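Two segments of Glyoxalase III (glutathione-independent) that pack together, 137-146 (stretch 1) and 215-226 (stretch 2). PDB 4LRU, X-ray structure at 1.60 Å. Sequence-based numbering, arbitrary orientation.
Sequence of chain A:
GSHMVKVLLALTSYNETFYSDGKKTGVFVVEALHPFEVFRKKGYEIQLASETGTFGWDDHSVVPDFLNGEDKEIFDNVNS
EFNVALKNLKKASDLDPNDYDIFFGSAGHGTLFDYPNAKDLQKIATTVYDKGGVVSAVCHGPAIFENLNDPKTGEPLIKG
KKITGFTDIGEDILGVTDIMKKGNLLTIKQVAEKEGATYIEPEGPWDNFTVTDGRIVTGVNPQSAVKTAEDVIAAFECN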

# COMPACT_ATOMS: atom_id res chain seq x y z
N ALA A 137 0.62 -0.16 5.05
CA ALA A 137 0.60 0.44 3.74
C ALA A 137 1.82 1.34 3.58
O ALA A 137 2.39 1.84 4.55
N VAL A 138 2.18 1.56 2.32
CA VAL A 138 3.28 2.46 2.00
C VAL A 138 2.81 3.58 1.08
O VAL A 138 1.91 3.40 0.26
N CYS A 139 3.43 4.75 1.23
CA CYS A 139 3.30 5.86 0.26
C CYS A 139 1.90 6.48 0.32
O CYS A 139 1.54 7.03 1.34
N HIS A 140 1.08 6.36 -0.74
CA HIS A 140 -0.33 6.77 -0.61
C HIS A 140 -1.25 5.66 -0.14
O HIS A 140 -2.46 5.85 0.03
N GLY A 141 -0.67 4.49 0.08
CA GLY A 141 -1.40 3.33 0.57
C GLY A 141 -2.29 3.59 1.78
O GLY A 141 -3.34 2.95 1.91
N PRO A 142 -1.85 4.44 2.71
CA PRO A 142 -2.69 4.73 3.88
C PRO A 142 -4.03 5.38 3.57
O PRO A 142 -4.87 5.53 4.46
N ALA A 143 -4.25 5.75 2.31
CA ALA A 143 -5.60 6.12 1.87
C ALA A 143 -6.61 5.01 2.15
O ALA A 143 -7.80 5.29 2.25
N ILE A 144 -6.13 3.77 2.30
CA ILE A 144 -7.01 2.67 2.68
C ILE A 144 -7.71 2.92 4.02
O ILE A 144 -8.79 2.40 4.29
N PHE A 145 -7.10 3.74 4.87
CA PHE A 145 -7.66 4.00 6.18
C PHE A 145 -8.69 5.13 6.16
O PHE A 145 -9.35 5.42 7.16
N GLU A 146 -8.79 5.82 5.03
CA GLU A 146 -9.77 6.88 4.90
C GLU A 146 -11.17 6.26 4.85
O GLU A 146 -11.42 5.30 4.13
N ARG A 215 0.08 -2.83 15.79
CA ARG A 215 -0.06 -3.68 14.60
C ARG A 215 -0.46 -2.87 13.36
O ARG A 215 -0.98 -3.40 12.37
N ILE A 216 -0.17 -1.58 13.40
CA ILE A 216 -0.28 -0.72 12.22
C ILE A 216 1.11 -0.25 11.83
O ILE A 216 1.83 0.33 12.65
N VAL A 217 1.49 -0.53 10.59
CA VAL A 217 2.83 -0.18 10.10
C VAL A 217 2.70 0.58 8.79
O VAL A 217 2.05 0.11 7.84
N THR A 218 3.28 1.76 8.74
CA THR A 218 3.23 2.54 7.51
C THR A 218 4.61 3.04 7.11
O THR A 218 5.49 3.19 7.96
N GLY A 219 4.78 3.30 5.81
CA GLY A 219 6.01 3.87 5.27
C GLY A 219 5.75 4.99 4.28
O GLY A 219 4.64 5.14 3.77
N VAL A 220 6.79 5.76 3.98
CA VAL A 220 6.57 7.07 3.34
C VAL A 220 6.39 7.01 1.81
O VAL A 220 5.63 7.79 1.23
N ASN A 221 7.12 6.11 1.16
CA ASN A 221 7.50 6.30 -0.24
C ASN A 221 8.08 5.02 -0.85
O ASN A 221 8.24 4.01 -0.16
N PRO A 222 8.39 5.04 -2.15
CA PRO A 222 8.96 3.83 -2.74
C PRO A 222 10.25 3.39 -2.05
O PRO A 222 10.50 2.19 -1.90
N GLN A 223 11.03 4.37 -1.59
CA GLN A 223 12.28 4.10 -0.90
C GLN A 223 12.08 3.34 0.41
O GLN A 223 13.01 2.72 0.90
N SER A 224 10.87 3.39 0.96
CA SER A 224 10.56 2.79 2.27
C SER A 224 9.87 1.44 2.19
O SER A 224 9.53 0.87 3.22
N ALA A 225 9.62 0.94 0.99
CA ALA A 225 8.78 -0.23 0.83
C ALA A 225 9.38 -1.48 1.46
O ALA A 225 8.67 -2.25 2.13
N VAL A 226 10.68 -1.72 1.25
CA VAL A 226 11.34 -2.85 1.87
C VAL A 226 11.19 -2.76 3.39
O VAL A 226 10.77 -3.72 4.05

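What holds the start of stretch 1 against stretch 2? Ala-137 and Val-138 form a short parallel strand pairing with Thr-218 and Gly-219, and the main chain supplies every hydrogen bond between the stretches. Ala-137 N donates to Val-217 O at 3.1 Å, Gly-219 N donates to Ala-137 O at 3.1 Å, and Cys-139 N donates to Gly-219 O at 2.8 Å, the straightest of the three. In the extended strand, successive side chains leave on alternate faces, so Ala-137 and Val-138 point to different ones. The methyl of Ala-137 shares a face with Thr-218, and Ala-137 CB comes no nearer to stretch 2 than 4.9 Å, at Thr-218 CG2, so this residue contributes mainly through its backbone. Ala-137 O also accepts a CA-H...O contact from Thr-218 CA at 3.2 Å.

Where does Val-138 put its side chain? It emerges on the other face, the one to which a side chain at Gly-219 would point, and its chi1 is p. Gly-219 has no side chain, and a CB there would lie about 3.5 Å from Val-138 CG2 and be crowded by Ser-224 CB. Val-138 CG2 packs against the segment after Gly-219, 3.3 Å from Asn-221 O and 4.2 Å from Ala-225 CA. That segment is braced from within, since Ser-224 OG donates to Asn-221 OD1 at 2.6 Å and Ser-224 N donates to Asn-221 O at 2.9 Å. Asn-221 itself, with chi1 p, directs its CA-to-CB bond away from stretch 1.

How does the chain turn at Cys-139 without losing contact? A type II' beta turn runs from Val-138 to Gly-141, closed by Gly-141 N donating to Val-138 O at 2.8 Å, and Cys-139 takes up a positive phi of 71°. Its CA still approaches stretch 2, with Cys-139 CA 3.2 Å from Val-220 O in a nearly straight CA-H...O contact. Its CA-to-CB bond points sideways with chi1 t, and its sulfur makes a loose apolar contact, Cys-139 SG to Pro-222 CD at 4.4 Å. The CA-to-CB bond of His-140 (chi1 m) points away, though the end of the side chain comes nearer; it makes no contact with stretch 2, and its NE2 is hydrogen-bonded elsewhere in the structure.

What do the residues of the 3-10 segment add? Two of them, Pro-142 and Phe-145, point toward stretch 2 and converge on Thr-218. Pro-142 CG, in a ring with C-gamma exo pucker, sits 4.0 Å from Thr-218 CG2. That same methyl lies at the edge of the Phe-145 ring, near its plane, with Phe-145 CE2 to Thr-218 CG2 at 4.1 Å. Phe-145 has chi1 m, which carries the ring on to Ile-216, where Phe-145 CZ is 4.3 Å from Ile-216 CG2. Thr-218, with chi1 p, thus offers its methyl to this apolar cluster, while its OG1 is hydrogen-bonded elsewhere in the structure.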

# COMPACT_ATOMS: atom_id res chain seq x y z
CB ALA A 137 -0.67 1.25 3.55
CB VAL A 138 4.47 1.69 1.39
CG1 VAL A 138 4.12 1.08 0.04
CG2 VAL A 138 5.69 2.59 1.27
CB CYS A 139 3.67 5.37 -1.13
SG CYS A 139 3.92 6.70 -2.33
CB HIS A 140 -0.87 7.36 -1.92
CG HIS A 140 -0.18 8.62 -2.32
ND1 HIS A 140 0.93 8.62 -3.14
CD2 HIS A 140 -0.37 9.90 -1.94
CE1 HIS A 140 1.37 9.86 -3.27
NE2 HIS A 140 0.61 10.65 -2.54
CB PRO A 142 -1.80 5.62 4.74
CG PRO A 142 -0.42 5.15 4.41
CD PRO A 142 -0.47 4.93 2.92
CB ALA A 143 -5.60 6.49 0.39
CB ILE A 144 -6.27 1.32 2.68
CG1 ILE A 144 -7.26 0.15 2.57
CG2 ILE A 144 -5.39 1.20 3.92
CD1 ILE A 144 -7.88 -0.04 1.21
CB PHE A 145 -6.55 4.37 7.18
CG PHE A 145 -5.50 3.31 7.35
CD1 PHE A 145 -5.84 2.05 7.80
CD2 PHE A 145 -4.16 3.59 7.09
CE1 PHE A 145 -4.87 1.07 7.98
CE2 PHE A 145 -3.19 2.61 7.25
CZ PHE A 145 -3.55 1.35 7.69
CB GLU A 146 -9.48 7.71 3.64
CG GLU A 146 -10.36 8.94 3.54
CD GLU A 146 -10.10 9.78 2.30
OE1 GLU A 146 -8.97 9.73 1.78
OE2 GLU A 146 -11.03 10.51 1.88
CB ARG A 215 -1.06 -4.81 14.89
CG ARG A 215 -0.51 -5.86 15.86
CD ARG A 215 -1.56 -6.83 16.36
NE ARG A 215 -2.60 -6.15 17.12
CZ ARG A 215 -3.83 -5.92 16.67
NH1 ARG A 215 -4.20 -6.37 15.48
NH2 ARG A 215 -4.70 -5.25 17.42
CB ILE A 216 -1.15 0.50 12.52
CG1 ILE A 216 -2.53 0.04 13.00
CG2 ILE A 216 -1.26 1.38 11.29
CD1 ILE A 216 -3.41 1.16 13.49
CB VAL A 217 3.70 -1.43 9.90
CG1 VAL A 217 5.08 -1.05 9.41
CG2 VAL A 217 3.78 -2.24 11.18
CB THR A 218 2.28 3.74 7.67
OG1 THR A 218 2.57 4.45 8.88
CG2 THR A 218 0.82 3.28 7.72
CB VAL A 220 7.73 8.01 3.67
CG1 VAL A 220 7.54 9.35 2.97
CG2 VAL A 220 7.82 8.20 5.17
CB ASN A 221 8.52 7.44 -0.36
CG ASN A 221 9.71 7.27 0.59
OD1 ASN A 221 10.09 6.14 0.91
ND2 ASN A 221 10.24 8.37 1.09
CB PRO A 222 9.24 4.26 -4.19
CG PRO A 222 8.23 5.34 -4.47
CD PRO A 222 8.15 6.09 -3.16
CB GLN A 223 13.00 5.42 -0.61
CG GLN A 223 13.46 6.14 -1.87
CD GLN A 223 12.41 7.07 -2.48
OE1 GLN A 223 11.23 7.03 -2.12
NE2 GLN A 223 12.85 7.92 -3.39
CB SER A 224 9.68 3.72 3.10
OG SER A 224 10.28 5.00 3.24
CB ALA A 225 8.44 -0.46 -0.63
CB VAL A 226 12.83 -2.97 1.48
CG1 VAL A 226 13.52 -3.99 2.36
CG2 VAL A 226 12.98 -3.37 0.03